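Local coordinates for muscarinic toxin-like protein 3 homolog (Ophiophagus hannah, PDB 3HH7), which acts as a homodimeric three-finger neurotoxin of king cobra venom that inhibits nicotinic acetylcholine receptors, at the interface of chains A and B. Coordinates in Å, arbitrary orientation; residue numbers count along the deposited sequence, not the author numbering. Chains: chain A/B, Muscarinic toxin-like protein 3 homolog.

Contact 1: the interface of chains A and B. Residues chain A 23, 44-45, 59; chain B 46-48.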
loop_
_atom_site.group_PDB
_atom_site.type_symbol
_atom_site.label_atom_id
_atom_site.label_comp_id
_atom_site.label_asym_id
_atom_site.label_seq_id
_atom_site.Cartn_x
_atom_site.Cartn_y
_atom_site.Cartn_z
ATOM N N PHE A 23 9.317 8.131 1.817
ATOM C CA PHE A 23 8.730 7.573 0.612
ATOM C C PHE A 23 7.353 8.197 0.424
ATOM O O PHE A 23 6.973 9.111 1.171
ATOM C CB PHE A 23 8.672 6.045 0.704
ATOM C CG PHE A 23 8.155 5.520 2.030
ATOM C CD1 PHE A 23 9.031 5.279 3.092
ATOM C CD2 PHE A 23 6.807 5.217 2.198
ATOM C CE1 PHE A 23 8.572 4.764 4.293
ATOM C CE2 PHE A 23 6.343 4.708 3.408
ATOM C CZ PHE A 23 7.228 4.482 4.458
ATOM N N THR A 44 6.559 6.573 7.436
ATOM C CA THR A 44 5.864 5.359 7.867
ATOM C C THR A 44 4.635 5.107 6.981
ATOM O O THR A 44 3.891 6.040 6.645
ATOM C CB THR A 44 5.479 5.419 9.374
ATOM O OG1 THR A 44 4.788 4.223 9.756
ATOM C CG2 THR A 44 4.605 6.608 9.672
ATOM N N CYS A 45 4.425 3.847 6.612
ATOM C CA CYS A 45 3.293 3.505 5.761
ATOM C C CYS A 45 2.014 3.534 6.596
ATOM O O CYS A 45 1.956 2.854 7.612
ATOM C CB CYS A 45 3.511 2.127 5.136
ATOM S SG CYS A 45 2.316 1.749 3.856
ATOM N N ARG A 59 8.295 3.980 -3.355
ATOM C CA ARG A 59 9.524 4.779 -3.275
ATOM C C ARG A 59 9.859 5.661 -4.484
ATOM O O ARG A 59 10.524 6.680 -4.322
ATOM C CB ARG A 59 10.728 3.879 -2.974
ATOM C CG ARG A 59 10.679 3.251 -1.616
ATOM C CD ARG A 59 12.047 2.781 -1.202
ATOM N NE ARG A 59 11.966 2.162 0.112
ATOM C CZ ARG A 59 12.040 2.827 1.260
ATOM N NH1 ARG A 59 12.209 4.143 1.271
ATOM N NH2 ARG A 59 11.939 2.164 2.409
ATOM N N PRO B 46 1.635 -3.823 6.754
ATOM C CA PRO B 46 3.053 -3.839 7.179
ATOM C C PRO B 46 3.788 -2.531 6.899
ATOM O O PRO B 46 3.409 -1.790 5.986
ATOM C CB PRO B 46 3.661 -4.982 6.354
ATOM C CG PRO B 46 2.780 -5.045 5.128
ATOM C CD PRO B 46 1.386 -4.762 5.641
ATOM N N GLU B 47 4.811 -2.244 7.700
ATOM C CA GLU B 47 5.704 -1.120 7.443
ATOM C C GLU B 47 6.449 -1.339 6.117
ATOM O O GLU B 47 6.731 -2.483 5.730
ATOM C CB GLU B 47 6.703 -0.981 8.600
ATOM C CG GLU B 47 7.577 0.280 8.566
ATOM C CD GLU B 47 6.730 1.537 8.445
ATOM O OE1 GLU B 47 6.443 2.144 9.492
ATOM O OE2 GLU B 47 6.307 1.879 7.308
ATOM N N LEU B 48 6.753 -0.242 5.424
ATOM C CA LEU B 48 7.636 -0.299 4.253
ATOM C C LEU B 48 9.063 -0.191 4.779
ATOM O O LEU B 48 9.454 0.861 5.295
ATOM C CB LEU B 48 7.312 0.811 3.239
ATOM C CG LEU B 48 8.154 0.749 1.946
ATOM C CD1 LEU B 48 7.886 -0.512 1.188
ATOM C CD2 LEU B 48 7.906 1.948 1.043
#

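Contact 2: the interface of chains A and B. Residues chain A 54-57; chain B 54-57.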
loop_
_atom_site.group_PDB
_atom_site.type_symbol
_atom_site.label_atom_id
_atom_site.label_comp_id
_atom_site.label_asym_id
_atom_site.label_seq_id
_atom_site.Cartn_x
_atom_site.Cartn_y
_atom_site.Cartn_z
ATOM N N TYR A 54 -7.882 1.349 0.471
ATOM C CA TYR A 54 -6.515 0.875 0.309
ATOM C C TYR A 54 -5.521 1.889 0.817
ATOM O O TYR A 54 -5.845 3.072 0.985
ATOM C CB TYR A 54 -6.213 0.499 -1.172
ATOM C CG TYR A 54 -6.207 1.667 -2.130
ATOM C CD1 TYR A 54 -5.118 2.530 -2.202
ATOM C CD2 TYR A 54 -7.285 1.892 -2.975
ATOM C CE1 TYR A 54 -5.103 3.624 -3.079
ATOM C CE2 TYR A 54 -7.283 2.962 -3.871
ATOM C CZ TYR A 54 -6.188 3.819 -3.915
ATOM O OH TYR A 54 -6.197 4.898 -4.775
ATOM N N VAL A 55 -4.317 1.388 1.091
ATOM C CA VAL A 55 -3.147 2.206 1.334
ATOM C C VAL A 55 -2.051 1.671 0.406
ATOM O O VAL A 55 -1.862 0.452 0.283
ATOM C CB VAL A 55 -2.649 2.105 2.801
ATOM C CG1 VAL A 55 -1.286 2.785 2.955
ATOM C CG2 VAL A 55 -3.621 2.794 3.744
ATOM N N TYR A 56 -1.344 2.585 -0.248
ATOM C CA TYR A 56 -0.244 2.227 -1.122
ATOM C C TYR A 56 0.959 3.065 -0.767
ATOM O O TYR A 56 0.851 4.301 -0.696
ATOM C CB TYR A 56 -0.642 2.467 -2.586
ATOM C CG TYR A 56 0.433 2.124 -3.596
ATOM C CD1 TYR A 56 1.003 0.849 -3.643
ATOM C CD2 TYR A 56 0.856 3.070 -4.510
ATOM C CE1 TYR A 56 1.993 0.529 -4.586
ATOM C CE2 TYR A 56 1.831 2.773 -5.449
ATOM C CZ TYR A 56 2.383 1.505 -5.493
ATOM O OH TYR A 56 3.353 1.242 -6.447
ATOM N N CYS A 57 2.090 2.403 -0.524
ATOM C CA CYS A 57 3.333 3.056 -0.127
ATOM C C CYS A 57 4.404 2.641 -1.110
ATOM O O CYS A 57 4.566 1.462 -1.369
ATOM C CB CYS A 57 3.741 2.669 1.306
ATOM S SG CYS A 57 2.538 3.249 2.509
ATOM N N TYR B 54 7.558 -1.424 -2.405
ATOM C CA TYR B 54 6.210 -0.950 -2.123
ATOM C C TYR B 54 5.483 -1.900 -1.194
ATOM O O TYR B 54 5.832 -3.082 -1.084
ATOM C CB TYR B 54 5.395 -0.729 -3.403
ATOM C CG TYR B 54 5.102 -1.967 -4.215
ATOM C CD1 TYR B 54 4.096 -2.853 -3.832
ATOM C CD2 TYR B 54 5.794 -2.222 -5.398
ATOM C CE1 TYR B 54 3.811 -3.991 -4.594
ATOM C CE2 TYR B 54 5.521 -3.360 -6.161
ATOM C CZ TYR B 54 4.521 -4.229 -5.750
ATOM O OH TYR B 54 4.241 -5.360 -6.496
ATOM N N VAL B 55 4.453 -1.357 -0.559
ATOM C CA VAL B 55 3.481 -2.113 0.226
ATOM C C VAL B 55 2.109 -1.647 -0.245
ATOM O O VAL B 55 1.858 -0.438 -0.379
ATOM C CB VAL B 55 3.609 -1.812 1.719
ATOM C CG1 VAL B 55 2.431 -2.352 2.476
ATOM C CG2 VAL B 55 4.895 -2.408 2.289
ATOM N N TYR B 56 1.239 -2.601 -0.510
ATOM C CA TYR B 56 -0.135 -2.299 -0.907
ATOM C C TYR B 56 -1.053 -3.093 -0.003
ATOM O O TYR B 56 -0.950 -4.325 0.086
ATOM C CB TYR B 56 -0.348 -2.693 -2.371
ATOM C CG TYR B 56 -1.725 -2.425 -2.939
ATOM C CD1 TYR B 56 -2.309 -1.162 -2.841
ATOM C CD2 TYR B 56 -2.422 -3.424 -3.618
ATOM C CE1 TYR B 56 -3.570 -0.919 -3.399
ATOM C CE2 TYR B 56 -3.670 -3.192 -4.176
ATOM C CZ TYR B 56 -4.240 -1.945 -4.052
ATOM O OH TYR B 56 -5.485 -1.748 -4.639
ATOM N N CYS B 57 -1.956 -2.377 0.654
ATOM C CA CYS B 57 -2.956 -2.986 1.526
ATOM C C CYS B 57 -4.327 -2.628 1.009
ATOM O O CYS B 57 -4.584 -1.471 0.722
ATOM C CB CYS B 57 -2.767 -2.467 2.948
ATOM S SG CYS B 57 -1.210 -3.065 3.635
#

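Contact 1: the interface of chains A and B
The extended backbone of A:Thr44 and A:Cys45 faces the extended loop segment B:Pro46 to B:Leu48, and B:Glu47 reaches across between them with its carboxylate. Its chain leaves with CG anti to the backbone N (chi1 -172°) and then bends at chi2, which turns both carboxylate oxygens toward chain A. B:Glu47 OE1 accepts the A:Thr44 hydroxyl OG1 at 2.7 Å through its syn lone pair. B:Glu47 OE2 takes the backbone N of A:Cys45 at 2.8 Å, also on the syn side and almost straight, with 173° at the hydrogen. The anti lone pair of B:Glu47 OE2 receives a more bent bond from the backbone N of B:Leu48 in its own chain, 2.9 Å long. Three donors thus grip the carboxylate and fix its rotation, an arrangement likely to favour the charged form.

Next to this polar clasp, B:Leu48 lays one methyl, CD2, over a face of the A:Phe23 ring in a CH-pi contact, 3.8 Å from the centroid and offset toward the rim. The two side chains run antiparallel, with B:Leu48 CD2 over the CG/CD2 end of the ring and CB near CZ. A:Arg59, extended from CG to NE, lies roughly at a right angle to the ring about B:Leu48 CD2, and its CG methylene gives a looser apolar contact. B:Leu48 CD2 lies 4.1 Å from A:Arg59 CG and sits above one face of the guanidinium, displaced toward its rim.

Contact 2: the interface of chains A and B
In this three-finger toxin dimer, strand 54-58 of chain A and strand 52-58 of chain B pair edge to edge in antiparallel fashion, making an intermolecular beta-sheet about a two-fold axis that runs between A:Tyr56 and B:Tyr56.

Backbone hydrogen bonds join the strands in two reciprocal pairs. A:Val55 gives its N to the carbonyl O of B:Cys57 and receives the B:Cys57 N at its own O, each bond 2.9 Å long; A:Cys57 and B:Val55 repeat the pattern. The bonds accepted by the valine oxygens are the straighter ones at the hydrogen, that from B:Cys57 N to A:Val55 O reaching 177°, while those accepted by the cysteine oxygens are more bent.

Apolar contacts come from the tyrosines. The side chains of A:Tyr56 and B:Tyr56 have CG anti to the backbone N (chi1 -180° in A:Tyr56), which carries each ring across the strand boundary, A:Tyr56 toward B:Tyr54 and B:Tyr56 toward A:Tyr54. The side chains of A:Tyr56 and B:Tyr56 cross at about a right angle, and their CD1 atoms, A:Tyr56 to B:Tyr56, come to 4.0 Å. Farther out, the CE1 atom of B:Tyr56 meets A:Tyr54 CB at 3.7 Å and lies over one face of the A:Tyr54 ring at its CB/CG end, about 3.5 Å above the plane, with the two ring planes about 50° apart. The twin contact places A:Tyr56 CE1 at 3.8 Å from B:Tyr54 CB.

The C-alpha centres of contact 1 and contact 2 lie about 8 Å apart within one two-fold interface. They share no residue, but the chain connects them: A:Arg59 of contact 1 directly follows strand 54-58, and A:Cys45 is disulfide-bonded to A:Cys57 of contact 2, which ties the loop to the pairing strand. Contact 2 straddles the symmetry axis, whereas contact 1 lies to one side and recurs with the chains exchanged. Side-chain contacts at the flanks thus supplement the backbone pairing at the centre, and together they would help set the register of the homodimer.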